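Local coordinates for major capsid protein (Faustovirus, PDB 5J7O), which probably builds the capsid of a large double-stranded DNA virus as its major coat protein, a trimer with the double jelly-roll fold, at residues I126-S140 against L152-T166. Numbering follows the deposited sequence.
Sequences IGADDQVLTSTSVVS and LYTQSYVNQQGTTQT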
loop_
_atom_site.group_PDB
_atom_site.type_symbol
_atom_site.label_atom_id
_atom_site.label_comp_id
_atom_site.label_asym_id
_atom_site.label_seq_id
_atom_site.Cartn_x
_atom_site.Cartn_y
_atom_site.Cartn_z
ATOM N N ILE B 126 -14.066 -34.632 -27.065
ATOM C CA ILE B 126 -13.073 -35.099 -26.106
ATOM C C ILE B 126 -13.091 -36.621 -26.077
ATOM O O ILE B 126 -12.064 -37.271 -26.300
ATOM C CB ILE B 126 -13.323 -34.520 -24.702
ATOM C CG1 ILE B 126 -13.115 -33.005 -24.704
ATOM C CG2 ILE B 126 -12.407 -35.181 -23.685
ATOM C CD1 ILE B 126 -13.322 -32.358 -23.352
ATOM N N GLY B 127 -14.260 -37.197 -25.803
ATOM C CA GLY B 127 -14.385 -38.635 -25.778
ATOM C C GLY B 127 -14.569 -39.231 -27.161
ATOM O O GLY B 127 -14.902 -38.548 -28.129
ATOM N N ALA B 128 -14.345 -40.540 -27.245
ATOM C CA ALA B 128 -14.476 -41.261 -28.501
ATOM C C ALA B 128 -15.873 -41.825 -28.727
ATOM O O ALA B 128 -16.152 -42.322 -29.823
ATOM C CB ALA B 128 -13.456 -42.403 -28.563
ATOM N N ASP B 129 -16.756 -41.750 -27.735
ATOM C CA ASP B 129 -18.043 -42.426 -27.784
ATOM C C ASP B 129 -19.191 -41.431 -27.673
ATOM O O ASP B 129 -19.059 -40.369 -27.055
ATOM C CB ASP B 129 -18.161 -43.462 -26.660
ATOM C CG ASP B 129 -17.026 -44.465 -26.671
ATOM O OD1 ASP B 129 -16.520 -44.803 -25.581
ATOM O OD2 ASP B 129 -16.640 -44.915 -27.770
ATOM N N ASP B 130 -20.320 -41.795 -28.286
ATOM C CA ASP B 130 -21.590 -41.083 -28.135
ATOM C C ASP B 130 -21.446 -39.600 -28.473
ATOM O O ASP B 130 -21.876 -38.718 -27.726
ATOM C CB ASP B 130 -22.148 -41.275 -26.724
ATOM C CG ASP B 130 -22.228 -42.738 -26.324
ATOM O OD1 ASP B 130 -22.490 -43.584 -27.204
ATOM O OD2 ASP B 130 -22.025 -43.041 -25.129
ATOM N N GLN B 131 -20.842 -39.329 -29.626
ATOM C CA GLN B 131 -20.532 -37.962 -30.023
ATOM C C GLN B 131 -21.750 -37.292 -30.646
ATOM O O GLN B 131 -22.362 -37.830 -31.575
ATOM C CB GLN B 131 -19.360 -37.954 -31.001
ATOM C CG GLN B 131 -18.091 -38.570 -30.436
ATOM C CD GLN B 131 -16.997 -38.709 -31.473
ATOM O OE1 GLN B 131 -17.264 -38.745 -32.673
ATOM N NE2 GLN B 131 -15.753 -38.787 -31.013
ATOM N N VAL B 132 -22.102 -36.116 -30.128
ATOM C CA VAL B 132 -23.216 -35.320 -30.631
ATOM C C VAL B 132 -22.748 -33.878 -30.763
ATOM O O VAL B 132 -22.123 -33.338 -29.842
ATOM C CB VAL B 132 -24.449 -35.395 -29.706
ATOM C CG1 VAL B 132 -25.663 -34.781 -30.390
ATOM C CG2 VAL B 132 -24.734 -36.830 -29.283
ATOM N N LEU B 133 -23.050 -33.254 -31.900
ATOM C CA LEU B 133 -22.738 -31.849 -32.132
ATOM C C LEU B 133 -24.032 -31.092 -32.391
ATOM O O LEU B 133 -24.747 -31.387 -33.355
ATOM C CB LEU B 133 -21.769 -31.672 -33.302
ATOM C CG LEU B 133 -21.391 -30.217 -33.607
ATOM C CD1 LEU B 133 -20.746 -29.559 -32.394
ATOM C CD2 LEU B 133 -20.478 -30.131 -34.819
ATOM N N THR B 134 -24.328 -30.126 -31.531
ATOM C CA THR B 134 -25.470 -29.237 -31.666
ATOM C C THR B 134 -24.969 -27.842 -32.020
ATOM O O THR B 134 -23.770 -27.557 -31.970
ATOM C CB THR B 134 -26.288 -29.214 -30.362
ATOM O OG1 THR B 134 -26.432 -30.551 -29.866
ATOM C CG2 THR B 134 -27.681 -28.624 -30.577
ATOM N N SER B 135 -25.899 -26.970 -32.406
ATOM C CA SER B 135 -25.583 -25.552 -32.489
ATOM C C SER B 135 -25.347 -24.934 -31.117
ATOM O O SER B 135 -24.847 -23.806 -31.043
ATOM C CB SER B 135 -26.708 -24.805 -33.209
ATOM O OG SER B 135 -27.960 -25.050 -32.590
ATOM N N THR B 136 -25.679 -25.645 -30.035
ATOM C CA THR B 136 -25.605 -25.100 -28.689
ATOM C C THR B 136 -24.731 -25.897 -27.728
ATOM O O THR B 136 -24.493 -25.422 -26.612
ATOM C CB THR B 136 -27.014 -24.978 -28.085
ATOM O OG1 THR B 136 -27.699 -26.232 -28.202
ATOM C CG2 THR B 136 -27.812 -23.900 -28.803
ATOM N N SER B 137 -24.251 -27.078 -28.113
ATOM C CA SER B 137 -23.378 -27.850 -27.237
ATOM C C SER B 137 -22.666 -28.923 -28.046
ATOM O O SER B 137 -23.146 -29.360 -29.095
ATOM C CB SER B 137 -24.154 -28.493 -26.082
ATOM O OG SER B 137 -24.965 -29.561 -26.542
ATOM N N VAL B 138 -21.507 -29.339 -27.539
ATOM C CA VAL B 138 -20.744 -30.449 -28.096
ATOM C C VAL B 138 -20.576 -31.490 -26.995
ATOM O O VAL B 138 -20.077 -31.177 -25.906
ATOM C CB VAL B 138 -19.386 -29.991 -28.656
ATOM C CG1 VAL B 138 -18.645 -29.107 -27.658
ATOM C CG2 VAL B 138 -18.541 -31.191 -29.049
ATOM N N VAL B 139 -21.009 -32.719 -27.269
ATOM C CA VAL B 139 -21.064 -33.775 -26.266
ATOM C C VAL B 139 -20.294 -34.984 -26.777
ATOM O O VAL B 139 -20.470 -35.401 -27.927
ATOM C CB VAL B 139 -22.517 -34.166 -25.927
ATOM C CG1 VAL B 139 -22.544 -35.366 -24.991
ATOM C CG2 VAL B 139 -23.250 -32.990 -25.302
ATOM N N SER B 140 -19.435 -35.538 -25.921
ATOM C CA SER B 140 -18.749 -36.795 -26.180
ATOM C C SER B 140 -18.684 -37.574 -24.876
ATOM O O SER B 140 -19.079 -37.081 -23.816
ATOM C CB SER B 140 -17.345 -36.569 -26.755
ATOM O OG SER B 140 -16.569 -35.735 -25.912
ATOM N N LEU B 152 -18.879 -38.331 -19.152
ATOM C CA LEU B 152 -19.561 -37.528 -20.160
ATOM C C LEU B 152 -18.962 -36.127 -20.180
ATOM O O LEU B 152 -18.963 -35.434 -19.158
ATOM C CB LEU B 152 -21.062 -37.466 -19.877
ATOM C CG LEU B 152 -21.945 -36.841 -20.957
ATOM C CD1 LEU B 152 -22.099 -37.786 -22.139
ATOM C CD2 LEU B 152 -23.301 -36.457 -20.385
ATOM N N TYR B 153 -18.466 -35.713 -21.344
ATOM C CA TYR B 153 -17.868 -34.400 -21.536
ATOM C C TYR B 153 -18.831 -33.519 -22.320
ATOM O O TYR B 153 -19.266 -33.891 -23.413
ATOM C CB TYR B 153 -16.534 -34.502 -22.282
ATOM C CG TYR B 153 -15.553 -35.498 -21.702
ATOM C CD1 TYR B 153 -15.611 -36.841 -22.050
ATOM C CD2 TYR B 153 -14.559 -35.091 -20.822
ATOM C CE1 TYR B 153 -14.712 -37.755 -21.529
ATOM C CE2 TYR B 153 -13.655 -35.997 -20.297
ATOM C CZ TYR B 153 -13.736 -37.326 -20.655
ATOM O OH TYR B 153 -12.839 -38.232 -20.134
ATOM N N THR B 154 -19.151 -32.350 -21.769
ATOM C CA THR B 154 -20.026 -31.395 -22.434
ATOM C C THR B 154 -19.385 -30.017 -22.396
ATOM O O THR B 154 -18.916 -29.574 -21.343
ATOM C CB THR B 154 -21.412 -31.344 -21.778
ATOM O OG1 THR B 154 -21.927 -32.673 -21.635
ATOM C CG2 THR B 154 -22.374 -30.523 -22.628
ATOM N N GLN B 155 -19.363 -29.347 -23.545
ATOM C CA GLN B 155 -18.868 -27.983 -23.652
ATOM C C GLN B 155 -19.892 -27.132 -24.388
ATOM O O GLN B 155 -20.491 -27.578 -25.371
ATOM C CB GLN B 155 -17.514 -27.926 -24.371
ATOM C CG GLN B 155 -16.360 -28.486 -23.556
ATOM C CD GLN B 155 -15.028 -28.366 -24.270
ATOM O OE1 GLN B 155 -14.793 -29.020 -25.285
ATOM N NE2 GLN B 155 -14.148 -27.522 -23.742
ATOM N N SER B 156 -20.093 -25.910 -23.904
ATOM C CA SER B 156 -21.058 -24.997 -24.496
ATOM C C SER B 156 -20.619 -23.566 -24.212
ATOM O O SER B 156 -19.591 -23.323 -23.571
ATOM C CB SER B 156 -22.470 -25.263 -23.961
ATOM O OG SER B 156 -22.519 -25.122 -22.552
ATOM N N TYR B 157 -21.407 -22.614 -24.703
ATOM C CA TYR B 157 -21.162 -21.197 -24.485
ATOM C C TYR B 157 -22.315 -20.594 -23.697
ATOM O O TYR B 157 -23.485 -20.871 -23.981
ATOM C CB TYR B 157 -20.987 -20.447 -25.808
ATOM C CG TYR B 157 -19.781 -20.886 -26.603
ATOM C CD1 TYR B 157 -18.494 -20.652 -26.135
ATOM C CD2 TYR B 157 -19.927 -21.528 -27.824
ATOM C CE1 TYR B 157 -17.388 -21.050 -26.859
ATOM C CE2 TYR B 157 -18.828 -21.929 -28.557
ATOM C CZ TYR B 157 -17.561 -21.688 -28.068
ATOM O OH TYR B 157 -16.462 -22.086 -28.795
ATOM N N VAL B 158 -21.976 -19.772 -22.704
ATOM C CA VAL B 158 -22.958 -19.110 -21.858
ATOM C C VAL B 158 -22.542 -17.659 -21.664
ATOM O O VAL B 158 -21.388 -17.284 -21.877
ATOM C CB VAL B 158 -23.113 -19.803 -20.484
ATOM C CG1 VAL B 158 -23.760 -21.170 -20.638
ATOM C CG2 VAL B 158 -21.760 -19.924 -19.796
ATOM N N ASN B 159 -23.508 -16.836 -21.263
ATOM C CA ASN B 159 -23.213 -15.494 -20.788
ATOM C C ASN B 159 -23.018 -15.556 -19.274
ATOM O O ASN B 159 -22.986 -16.638 -18.681
ATOM C CB ASN B 159 -24.311 -14.518 -21.211
ATOM C CG ASN B 159 -25.703 -15.006 -20.856
ATOM O OD1 ASN B 159 -25.866 -15.993 -20.138
ATOM N ND2 ASN B 159 -26.717 -14.309 -21.356
ATOM N N GLN B 160 -22.879 -14.396 -18.624
ATOM C CA GLN B 160 -22.629 -14.398 -17.185
ATOM C C GLN B 160 -23.788 -15.027 -16.423
ATOM O O GLN B 160 -23.574 -15.769 -15.456
ATOM C CB GLN B 160 -22.371 -12.980 -16.677
ATOM C CG GLN B 160 -22.007 -12.949 -15.197
ATOM C CD GLN B 160 -21.875 -11.548 -14.642
ATOM O OE1 GLN B 160 -22.690 -10.671 -14.933
ATOM N NE2 GLN B 160 -20.844 -11.329 -13.834
ATOM N N GLN B 161 -25.023 -14.750 -16.845
ATOM C CA GLN B 161 -26.180 -15.312 -16.161
ATOM C C GLN B 161 -26.309 -16.814 -16.382
ATOM O O GLN B 161 -27.045 -17.475 -15.643
ATOM C CB GLN B 161 -27.454 -14.597 -16.616
ATOM C CG GLN B 161 -28.596 -14.679 -15.618
ATOM C CD GLN B 161 -29.783 -13.824 -16.014
ATOM O OE1 GLN B 161 -30.031 -13.598 -17.198
ATOM N NE2 GLN B 161 -30.520 -13.341 -15.022
ATOM N N GLY B 162 -25.610 -17.366 -17.372
ATOM C CA GLY B 162 -25.620 -18.791 -17.623
ATOM C C GLY B 162 -26.487 -19.241 -18.778
ATOM O O GLY B 162 -26.595 -20.451 -19.010
ATOM N N THR B 163 -27.109 -18.314 -19.501
ATOM C CA THR B 163 -27.950 -18.683 -20.631
ATOM C C THR B 163 -27.084 -19.165 -21.790
ATOM O O THR B 163 -26.072 -18.543 -22.123
ATOM C CB THR B 163 -28.806 -17.495 -21.068
ATOM O OG1 THR B 163 -29.560 -17.008 -19.950
ATOM C CG2 THR B 163 -29.765 -17.905 -22.174
ATOM N N THR B 164 -27.484 -20.278 -22.398
ATOM C CA THR B 164 -26.710 -20.862 -23.485
ATOM C C THR B 164 -26.767 -19.981 -24.728
ATOM O O THR B 164 -27.826 -19.468 -25.100
ATOM C CB THR B 164 -27.226 -22.265 -23.805
ATOM O OG1 THR B 164 -27.040 -23.114 -22.665
ATOM C CG2 THR B 164 -26.486 -22.862 -24.998
ATOM N N GLN B 165 -25.614 -19.806 -25.370
ATOM C CA GLN B 165 -25.484 -18.999 -26.576
ATOM C C GLN B 165 -25.295 -19.913 -27.779
ATOM O O GLN B 165 -24.481 -20.842 -27.738
ATOM C CB GLN B 165 -24.308 -18.027 -26.456
ATOM C CG GLN B 165 -24.391 -17.114 -25.246
ATOM C CD GLN B 165 -25.618 -16.227 -25.275
ATOM O OE1 GLN B 165 -25.776 -15.396 -26.170
ATOM N NE2 GLN B 165 -26.501 -16.404 -24.297
ATOM N N THR B 166 -26.043 -19.642 -28.845
ATOM C CA THR B 166 -25.989 -20.465 -30.044
ATOM C C THR B 166 -24.747 -20.133 -30.863
ATOM O O THR B 166 -24.348 -18.970 -30.972
ATOM C CB THR B 166 -27.247 -20.254 -30.890
ATOM O OG1 THR B 166 -28.409 -20.425 -30.070
ATOM C CG2 THR B 166 -27.302 -21.255 -32.033
HETATM O O HOH W 1 -23.142 -23.352 -27.089
HETATM O O HOH W 2 -17.527 -33.402 -26.048
#
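S140 OG, which lies against Y153 CB, is gripped by two backbone amides: G127 N reaches it at 2.7 Å and I126 N at 3.0 Å. The hydroxyl sits between the backbone N and the carbonyl carbon of its own residue (chi1 55°), where it can receive both N-H groups. These bonds tie the loop at I126-G127 to strand 138-140, and CG2 of I126 lies over the face of the Y153 ring, 3.6 Å from its centroid, a CH-pi contact with the two side chains nearly perpendicular. In the strands themselves, S140 and Y153 form a hydrogen-bonded antiparallel pair, S140 N to Y153 O at 3.0 Å; the same pairing recurs between V138 and Q155, two residues earlier on one strand and two later on the other. Between them V139 and T154 are a non-hydrogen-bonded pair, their CG2 methyls side by side on the other face. Past the strand pairing, a water accepts from Y157 N and donates to Q165 O, while T136 CB meets T164 CG2 at 3.8 Å. Strand 341-351 continues the sheet beyond 152-158. Backbone bonds thus set the hairpin's register, while the serine-held loop and the Y153 ring together meet the third subunit, through its V262 and L254.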